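Local coordinates for protein starch synthase I (Hordeum vulgare, PDB 4HLN) that belongs to the starch synthases, enzymes of the glycosyltransferase class built from two Rossmann-like domains facing each other across a cleft (GT-B fold), at residues A[278-282]-A[283-287]; A[358-361]-A[362-365]. One frame throughout, in Å; residues are numbered along the deposited sequence.

Contact 1: A[278-282]-A[283-287]; sequences VLLAA and KYRPY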
ATOM      1  N   VAL A 278       5.949   2.622 -20.987  1.00 34.61           N
ATOM      2  CA  VAL A 278       6.092   3.483 -22.161  1.00 39.69           C
ATOM      3  C   VAL A 278       7.126   2.870 -23.101  1.00 37.34           C
ATOM      4  O   VAL A 278       6.906   2.764 -24.295  1.00 43.62           O
ATOM      5  CB  VAL A 278       6.485   4.938 -21.788  1.00 41.58           C
ATOM      6  CG1 VAL A 278       6.414   5.846 -23.012  1.00 31.97           C
ATOM      7  CG2 VAL A 278       5.585   5.467 -20.690  1.00 42.20           C
ATOM      8  N   LEU A 279       8.255   2.453 -22.540  1.00 35.75           N
ATOM      9  CA  LEU A 279       9.294   1.784 -23.302  1.00 35.37           C
ATOM     10  C   LEU A 279       8.738   0.583 -24.051  1.00 39.89           C
ATOM     11  O   LEU A 279       8.954   0.439 -25.265  1.00 39.62           O
ATOM     12  CB  LEU A 279      10.444   1.363 -22.382  1.00 34.82           C
ATOM     13  CG  LEU A 279      11.229   2.573 -21.873  1.00 44.89           C
ATOM     14  CD1 LEU A 279      12.358   2.181 -20.915  1.00 41.36           C
ATOM     15  CD2 LEU A 279      11.747   3.414 -23.064  1.00 34.67           C
ATOM     16  N   LEU A 280       8.024  -0.282 -23.337  1.00 31.94           N
ATOM     17  CA  LEU A 280       7.453  -1.458 -23.982  1.00 39.67           C
ATOM     18  C   LEU A 280       6.693  -1.039 -25.233  1.00 41.14           C
ATOM     19  O   LEU A 280       6.889  -1.591 -26.316  1.00 43.19           O
ATOM     20  CB  LEU A 280       6.515  -2.184 -23.032  1.00 33.07           C
ATOM     21  CG  LEU A 280       7.201  -2.767 -21.806  1.00 35.13           C
ATOM     22  CD1 LEU A 280       6.183  -3.412 -20.897  1.00 38.15           C
ATOM     23  CD2 LEU A 280       8.267  -3.756 -22.222  1.00 29.96           C
ATOM     24  N   ALA A 281       5.845  -0.030 -25.074  1.00 32.62           N
ATOM     25  CA  ALA A 281       4.979   0.428 -26.146  1.00 27.96           C
ATOM     26  C   ALA A 281       5.706   1.193 -27.267  1.00 36.29           C
ATOM     27  O   ALA A 281       5.311   1.135 -28.434  1.00 41.68           O
ATOM     28  CB  ALA A 281       3.860   1.263 -25.566  1.00 21.89           C
ATOM     29  N   ALA A 282       6.779   1.887 -26.921  1.00 40.22           N
ATOM     30  CA  ALA A 282       7.440   2.770 -27.871  1.00 42.42           C
ATOM     31  C   ALA A 282       8.640   2.105 -28.544  1.00 45.30           C
ATOM     32  O   ALA A 282       8.856   2.241 -29.747  1.00 47.53           O
ATOM     33  CB  ALA A 282       7.865   4.073 -27.162  1.00 23.34           C
ATOM     34  N   LYS A 283       9.425   1.392 -27.748  1.00 38.67           N
ATOM     35  CA  LYS A 283      10.694   0.872 -28.204  1.00 40.83           C
ATOM     36  C   LYS A 283      10.648  -0.617 -28.597  1.00 43.56           C
ATOM     37  O   LYS A 283      11.378  -1.031 -29.488  1.00 44.90           O
ATOM     38  CB  LYS A 283      11.767   1.172 -27.146  1.00 50.93           C
ATOM     39  CG  LYS A 283      12.956   0.218 -27.105  1.00 55.33           C
ATOM     40  CD  LYS A 283      14.073   0.785 -26.213  1.00 63.19           C
ATOM     41  CE  LYS A 283      15.287  -0.130 -26.129  1.00 54.43           C
ATOM     42  NZ  LYS A 283      15.746  -0.552 -27.477  1.00 59.94           N
ATOM     43  N   TYR A 284       9.777  -1.411 -27.972  1.00 38.81           N
ATOM     44  CA  TYR A 284       9.794  -2.862 -28.205  1.00 36.48           C
ATOM     45  C   TYR A 284       8.664  -3.439 -29.065  1.00 41.28           C
ATOM     46  O   TYR A 284       8.922  -4.103 -30.068  1.00 40.50           O
ATOM     47  CB  TYR A 284       9.882  -3.623 -26.885  1.00 30.27           C
ATOM     48  CG  TYR A 284      11.147  -3.332 -26.104  1.00 37.56           C
ATOM     49  CD1 TYR A 284      12.308  -4.056 -26.335  1.00 31.81           C
ATOM     50  CD2 TYR A 284      11.182  -2.332 -25.132  1.00 37.12           C
ATOM     51  CE1 TYR A 284      13.479  -3.800 -25.630  1.00 26.92           C
ATOM     52  CE2 TYR A 284      12.344  -2.071 -24.417  1.00 31.11           C
ATOM     53  CZ  TYR A 284      13.492  -2.817 -24.671  1.00 42.08           C
ATOM     54  OH  TYR A 284      14.657  -2.586 -23.976  1.00 53.10           O
ATOM     55  N   ARG A 285       7.419  -3.204 -28.676  1.00 33.00           N
ATOM     56  CA  ARG A 285       6.301  -3.827 -29.386  1.00 34.41           C
ATOM     57  C   ARG A 285       6.196  -3.451 -30.864  1.00 41.09           C
ATOM     58  O   ARG A 285       5.806  -4.267 -31.688  1.00 46.40           O
ATOM     59  CB  ARG A 285       4.976  -3.548 -28.677  1.00 20.25           C
ATOM     60  CG  ARG A 285       4.920  -4.124 -27.306  1.00 27.64           C
ATOM     61  CD  ARG A 285       3.520  -4.506 -26.936  1.00 33.51           C
ATOM     62  NE  ARG A 285       3.449  -4.717 -25.498  1.00 49.95           N
ATOM     63  CZ  ARG A 285       3.051  -3.791 -24.634  1.00 53.63           C
ATOM     64  NH1 ARG A 285       2.655  -2.593 -25.058  1.00 60.31           N
ATOM     65  NH2 ARG A 285       3.026  -4.080 -23.348  1.00 51.48           N
ATOM     66  N   PRO A 286       6.525  -2.207 -31.210  1.00 42.33           N
ATOM     67  CA  PRO A 286       6.403  -1.879 -32.635  1.00 36.05           C
ATOM     68  C   PRO A 286       7.352  -2.704 -33.515  1.00 33.79           C
ATOM     69  O   PRO A 286       7.178  -2.744 -34.732  1.00 44.95           O
ATOM     70  CB  PRO A 286       6.756  -0.381 -32.685  1.00 27.87           C
ATOM     71  CG  PRO A 286       6.493   0.112 -31.282  1.00 31.37           C
ATOM     72  CD  PRO A 286       6.861  -1.030 -30.387  1.00 35.89           C
ATOM     73  N   TYR A 287       8.327  -3.369 -32.911  1.00 36.54           N
ATOM     74  CA  TYR A 287       9.274  -4.172 -33.678  1.00 41.50           C
ATOM     75  C   TYR A 287       9.122  -5.683 -33.497  1.00 39.10           C
ATOM     76  O   TYR A 287       9.926  -6.459 -34.007  1.00 51.64           O
ATOM     77  CB  TYR A 287      10.697  -3.730 -33.364  1.00 47.31           C
ATOM     78  CG  TYR A 287      10.891  -2.257 -33.600  1.00 62.69           C
ATOM     79  CD1 TYR A 287      11.176  -1.769 -34.873  1.00 72.29           C
ATOM     80  CD2 TYR A 287      10.762  -1.345 -32.561  1.00 59.51           C
ATOM     81  CE1 TYR A 287      11.340  -0.422 -35.098  1.00 69.98           C
ATOM     82  CE2 TYR A 287      10.927  -0.002 -32.779  1.00 64.72           C
ATOM     83  CZ  TYR A 287      11.215   0.458 -34.046  1.00 69.49           C
ATOM     84  OH  TYR A 287      11.372   1.808 -34.259  1.00 72.63           O
TER

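Contact 2: A[358-361]-A[362-365]; sequences IVTV and SQGY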
ATOM      1  N   ILE A 358      -4.165  -1.223 -13.610  1.00 38.60           N
ATOM      2  CA  ILE A 358      -3.697  -0.275 -12.607  1.00 35.14           C
ATOM      3  C   ILE A 358      -4.207  -0.611 -11.221  1.00 44.50           C
ATOM      4  O   ILE A 358      -5.414  -0.706 -10.998  1.00 54.22           O
ATOM      5  CB  ILE A 358      -4.156   1.155 -12.920  1.00 36.45           C
ATOM      6  CG1 ILE A 358      -3.616   1.592 -14.279  1.00 32.85           C
ATOM      7  CG2 ILE A 358      -3.721   2.121 -11.793  1.00 29.81           C
ATOM      8  CD1 ILE A 358      -4.105   2.899 -14.735  1.00 27.88           C
ATOM      9  N   VAL A 359      -3.280  -0.781 -10.290  1.00 36.30           N
ATOM     10  CA  VAL A 359      -3.620  -1.001  -8.895  1.00 34.62           C
ATOM     11  C   VAL A 359      -3.251   0.250  -8.108  1.00 39.03           C
ATOM     12  O   VAL A 359      -2.096   0.671  -8.082  1.00 48.50           O
ATOM     13  CB  VAL A 359      -2.860  -2.211  -8.329  1.00 37.92           C
ATOM     14  CG1 VAL A 359      -3.110  -2.349  -6.840  1.00 36.98           C
ATOM     15  CG2 VAL A 359      -3.265  -3.482  -9.073  1.00 32.79           C
ATOM     16  N   THR A 360      -4.231   0.852  -7.457  1.00 36.05           N
ATOM     17  CA  THR A 360      -4.006   2.183  -6.922  1.00 40.68           C
ATOM     18  C   THR A 360      -4.559   2.383  -5.522  1.00 40.83           C
ATOM     19  O   THR A 360      -5.636   1.898  -5.193  1.00 46.64           O
ATOM     20  CB  THR A 360      -4.600   3.235  -7.867  1.00 48.31           C
ATOM     21  OG1 THR A 360      -4.740   4.479  -7.175  1.00 54.98           O
ATOM     22  CG2 THR A 360      -5.958   2.780  -8.363  1.00 48.08           C
ATOM     23  N   VAL A 361      -3.802   3.099  -4.699  1.00 41.79           N
ATOM     24  CA  VAL A 361      -4.249   3.473  -3.359  1.00 53.08           C
ATOM     25  C   VAL A 361      -5.603   4.205  -3.368  1.00 54.04           C
ATOM     26  O   VAL A 361      -6.401   4.080  -2.438  1.00 60.90           O
ATOM     27  CB  VAL A 361      -3.218   4.396  -2.702  1.00 50.82           C
ATOM     28  CG1 VAL A 361      -2.921   5.568  -3.630  1.00 37.59           C
ATOM     29  CG2 VAL A 361      -3.709   4.868  -1.335  1.00 46.85           C
ATOM     30  N   SER A 362      -5.854   4.948  -4.438  1.00 45.66           N
ATOM     31  CA  SER A 362      -6.987   5.849  -4.514  1.00 46.23           C
ATOM     32  C   SER A 362      -8.305   5.108  -4.700  1.00 55.23           C
ATOM     33  O   SER A 362      -9.378   5.710  -4.589  1.00 55.45           O
ATOM     34  CB  SER A 362      -6.777   6.849  -5.657  1.00 49.05           C
ATOM     35  OG  SER A 362      -6.881   6.214  -6.922  1.00 49.04           O
ATOM     36  N   GLN A 363      -8.221   3.810  -4.982  1.00 52.69           N
ATOM     37  CA  GLN A 363      -9.413   2.993  -5.178  1.00 59.24           C
ATOM     38  C   GLN A 363     -10.424   2.989  -4.023  1.00 74.79           C
ATOM     39  O   GLN A 363     -11.629   3.128  -4.249  1.00 90.69           O
ATOM     40  CB  GLN A 363      -9.034   1.571  -5.532  1.00 60.46           C
ATOM     41  CG  GLN A 363      -9.302   1.264  -6.982  1.00 75.19           C
ATOM     42  CD  GLN A 363     -10.745   1.512  -7.354  1.00 76.84           C
ATOM     43  OE1 GLN A 363     -11.649   0.877  -6.820  1.00 84.68           O
ATOM     44  NE2 GLN A 363     -10.971   2.450  -8.262  1.00 71.78           N
ATOM     45  N   GLY A 364      -9.954   2.826  -2.795  1.00 60.01           N
ATOM     46  CA  GLY A 364     -10.863   2.884  -1.664  1.00 58.62           C
ATOM     47  C   GLY A 364     -11.147   4.269  -1.098  1.00 56.44           C
ATOM     48  O   GLY A 364     -11.428   4.403   0.092  1.00 63.84           O
ATOM     49  N   TYR A 365     -11.082   5.299  -1.936  1.00 55.26           N
ATOM     50  CA  TYR A 365     -11.349   6.674  -1.484  1.00 53.77           C
ATOM     51  C   TYR A 365     -12.238   7.473  -2.426  1.00 54.46           C
ATOM     52  O   TYR A 365     -12.475   7.082  -3.561  1.00 62.04           O
ATOM     53  CB  TYR A 365     -10.051   7.450  -1.248  1.00 46.05           C
ATOM     54  CG  TYR A 365      -9.221   6.893  -0.134  1.00 44.17           C
ATOM     55  CD1 TYR A 365      -9.444   7.288   1.179  1.00 48.02           C
ATOM     56  CD2 TYR A 365      -8.230   5.949  -0.384  1.00 47.12           C
ATOM     57  CE1 TYR A 365      -8.690   6.775   2.223  1.00 45.49           C
ATOM     58  CE2 TYR A 365      -7.464   5.428   0.647  1.00 45.59           C
ATOM     59  CZ  TYR A 365      -7.699   5.843   1.949  1.00 51.17           C
ATOM     60  OH  TYR A 365      -6.947   5.338   2.983  1.00 53.70           O
TER

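Contact 1: A[278-282]-A[283-287]
Leu279 and Leu280 meet Lys283, Tyr284 and Arg285 at the C-terminal end of helix 276-284, the helix of a beta-alpha-beta unit with strands 264-269 and 294-299. The helix widens here. Leu279 O still takes an ordinary i to i+4 bond from Lys283 N, at 2.7 Å and in the carbonyl plane. Leu280 O is reached instead by Arg285 N, five residues on, at 2.9 Å. This pi-type bond is nearly straight, with an N-H...O angle of 175°. Tyr284 N lies between the two carbonyls and gives only weak bonds to Leu279 O and Leu280 O. The chain then tightens into a 3-10 segment, where Tyr287 N bonds to Tyr284 O.

The Tyr284 ring runs back along the helix and turns an edge to the Leu279 carbonyl; its CD2 is 3.6 Å from Leu279 O. Leu280 CD2 reaches the same ring atom, CD2 of Tyr284, in a loose apolar contact of 4.4 Å. Lys283 CG lies over one face of the ring, toward its rim. The Tyr284 hydroxyl is hydrogen-bonded to Glu248 of helix 235-252, and Tyr290 meets the ring edge-to-face.

Pro286 has no N-H to offer the carbonyl oxygens of Ala281 and Ala282. Its CD packs 3.3 Å from Ala281 O.

Arg285 folds back beside the helix, its CG anti to its own carbonyl carbon (chi1 -63°) and its chain bent at chi2. Its NH2 is anchored on Ser293 O. Near NH1 lies Ala281 CB, at 4.1 Å. One guanidinium face lies against Leu280 CB, which sits toward the rim of the group and 4.0 Å from Arg285 NH2.

Contact 2: A[358-361]-A[362-365]
Thr360 and Gln363 bracket a type I beta turn that carries the chain off the C-terminal end of strand 357-360. Val361 and Ser362 are its two central residues. Gln363 N closes the turn on Thr360 O at 3.2 Å. The N-H points well at the oxygen (164°) but comes from above the carbonyl plane. A second turn overlaps the first, with Tyr365 N bonded to Ser362 O.

The side chains of Thr360 and Ser362 reinforce the first turn. Their hydroxyls, Thr360 OG1 and Ser362 OG, share a hydrogen bond of 2.8 Å. Thr360 OG1 stands opposite its own backbone N (chi1 163°), which points it at the Ser362 hydroxyl. The methyl of Thr360 packs across the Gln363 chain at about a right angle, with Thr360 CG2 3.9 Å from Gln363 CG.

Farther along, the Tyr365 ring presents an edge to Val361 O, which lies near the ring plane and 3.3 Å from Tyr365 CD2. Val361 CG2 adds an apolar contact with Tyr365 CE2. Outside the turn, the Tyr365 hydroxyl accepts a hydrogen bond from Glu525 N, and its ring meets His544 edge-to-face. The Thr360-Ser362 bond gives each buried hydroxyl one partner within the turn. The edge-on setting of the tyrosine at Val361 O is consistent with a weak C-H...O contact.

How the contacts relate
Contacts 1 and 2 both lie in the starch synthase catalytic domain, with centres about 27 Å apart and nearest atoms about 12 Å apart. They do not touch. Contact 1 lies on a helix that links strands 264-269 and 294-299 of the mixed sheet; contact 2 begins in its strand 357-360, next to 294-299. Contact 1 is peripheral, its centre about 29 Å from the chain centre; contact 2 is central, at about 9 Å. Contact 2 touches Phe524, Glu525 and His544 of the glycosyl transferases group 1 region. The Cys147-Cys527 disulfide also joins the two regions. The bound glycan sits in a pocket that includes Phe556, Trp569 and Ser596, and neither contact contributes a residue to it.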